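Local structure of Rd1NTF2_05_I64F_A80G_T94P_D101K_L106W (Synthetic construct, 6W3F) at residues D5-I10 with F65-L70. The protein is a de novo designed NTF2-like protein of unknown activity, probably made to explore new pocket shapes within this fold. Sequence-based numbering, arbitrary orientation.
Sequences DTARKI and FTLKSL
No flat group takes part where A7 meets L67 and L70; the one guanidinium nearby, that of R8, has the carboxylate of D5 at its edge and in its plane, within segment 5-10 itself. R8 grips D5 side-on with two nitrogens, NE reaching OD1 at 2.6 Å and NH2 reaching OD2 at 3.0 Å, each oxygen offering its syn lone pair. This salt bridge links R8 to D5, about one turn earlier in the chain, while the R8 side chain leaves the backbone pointing away from 65-70. Between helix and strand the contact is apolar and small. The methyl of A7 points at the strand and meets one branch of each leucine, CD2 of L70 at 4.0 Å and CD2 of L67 at 4.2 Å. In this NTF2-like fold the N-terminal helix packs against the curved sheet, here at one of its two edge strands, 62-73. Both leucines can face the helix although three positions apart because K68 and S69 form a classic beta bulge opposite Q80. In L70 a chi1 of 167° places CG opposite the backbone N and beside the carbonyl carbon, and the side chain also touches L77 of strand 76-87, while L67 rests on M79.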
# COMPACT_ATOMS: atom_id res chain seq x y z
N ASP A 5 4.92 -16.26 -4.38
CA ASP A 5 3.74 -15.78 -3.68
C ASP A 5 3.97 -14.45 -3.00
O ASP A 5 3.04 -13.94 -2.34
CB ASP A 5 3.26 -16.82 -2.67
CG ASP A 5 1.86 -16.53 -2.15
OD1 ASP A 5 0.92 -16.37 -2.97
OD2 ASP A 5 1.68 -16.45 -0.92
N THR A 6 5.16 -13.86 -3.15
CA THR A 6 5.49 -12.64 -2.41
C THR A 6 4.44 -11.56 -2.66
O THR A 6 3.86 -11.01 -1.72
CB THR A 6 6.88 -12.13 -2.82
OG1 THR A 6 7.87 -13.12 -2.55
CG2 THR A 6 7.22 -10.84 -2.06
N ALA A 7 4.17 -11.27 -3.93
CA ALA A 7 3.29 -10.14 -4.25
C ALA A 7 1.89 -10.34 -3.67
O ALA A 7 1.38 -9.46 -2.97
CB ALA A 7 3.25 -9.93 -5.75
N ARG A 8 1.26 -11.48 -3.95
CA ARG A 8 -0.08 -11.72 -3.42
C ARG A 8 -0.12 -11.55 -1.91
O ARG A 8 -1.06 -10.96 -1.35
CB ARG A 8 -0.54 -13.13 -3.82
CG ARG A 8 -1.95 -13.47 -3.36
CD ARG A 8 -2.10 -14.95 -3.08
NE ARG A 8 -1.29 -15.35 -1.93
CZ ARG A 8 -1.70 -15.27 -0.67
NH1 ARG A 8 -2.92 -14.80 -0.39
NH2 ARG A 8 -0.90 -15.66 0.31
N LYS A 9 0.87 -12.10 -1.22
CA LYS A 9 0.91 -12.02 0.24
C LYS A 9 1.03 -10.58 0.72
O LYS A 9 0.33 -10.16 1.65
CB LYS A 9 2.06 -12.87 0.76
CG LYS A 9 2.04 -13.09 2.29
N ILE A 10 1.93 -9.81 0.12
CA ILE A 10 2.09 -8.41 0.53
C ILE A 10 0.78 -7.65 0.34
O ILE A 10 0.36 -6.88 1.22
CB ILE A 10 3.25 -7.75 -0.25
CG1 ILE A 10 4.58 -8.31 0.26
CG2 ILE A 10 3.16 -6.24 -0.10
CD1 ILE A 10 5.79 -7.81 -0.52
N PHE A 65 -7.20 -4.29 -4.76
CA PHE A 65 -6.11 -3.93 -5.64
C PHE A 65 -5.87 -5.07 -6.62
O PHE A 65 -5.73 -6.23 -6.21
CB PHE A 65 -4.84 -3.64 -4.85
CG PHE A 65 -3.62 -3.37 -5.70
CD1 PHE A 65 -3.43 -2.15 -6.29
CD2 PHE A 65 -2.65 -4.35 -5.88
CE1 PHE A 65 -2.29 -1.89 -7.05
CE2 PHE A 65 -1.50 -4.09 -6.64
CZ PHE A 65 -1.33 -2.86 -7.22
N THR A 66 -5.87 -4.73 -7.91
CA THR A 66 -5.63 -5.69 -8.98
C THR A 66 -4.26 -5.41 -9.58
O THR A 66 -4.05 -4.35 -10.19
CB THR A 66 -6.71 -5.59 -10.05
OG1 THR A 66 -7.97 -5.90 -9.45
CG2 THR A 66 -6.39 -6.54 -11.19
N LEU A 67 -3.34 -6.35 -9.39
CA LEU A 67 -1.98 -6.19 -9.89
C LEU A 67 -1.96 -6.20 -11.41
O LEU A 67 -2.48 -7.11 -12.05
CB LEU A 67 -1.11 -7.32 -9.35
CG LEU A 67 0.37 -7.36 -9.65
CD1 LEU A 67 1.04 -6.16 -9.03
CD2 LEU A 67 0.97 -8.66 -9.10
N LYS A 68 -1.32 -5.17 -11.99
CA LYS A 68 -1.07 -5.10 -13.43
C LYS A 68 0.40 -5.37 -13.78
O LYS A 68 0.68 -6.04 -14.78
CB LYS A 68 -1.47 -3.74 -13.99
CG LYS A 68 -1.25 -3.56 -15.49
N SER A 69 1.35 -4.87 -12.99
CA SER A 69 2.75 -5.13 -13.28
C SER A 69 3.53 -5.26 -11.99
O SER A 69 3.17 -4.69 -10.95
CB SER A 69 3.34 -4.01 -14.15
OG SER A 69 3.48 -2.83 -13.35
N LEU A 70 4.60 -6.06 -12.06
CA LEU A 70 5.43 -6.41 -10.92
C LEU A 70 6.86 -6.57 -11.40
O LEU A 70 7.11 -7.21 -12.42
CB LEU A 70 4.96 -7.72 -10.30
CG LEU A 70 5.90 -8.38 -9.29
CD1 LEU A 70 5.93 -7.58 -7.99
CD2 LEU A 70 5.44 -9.83 -9.04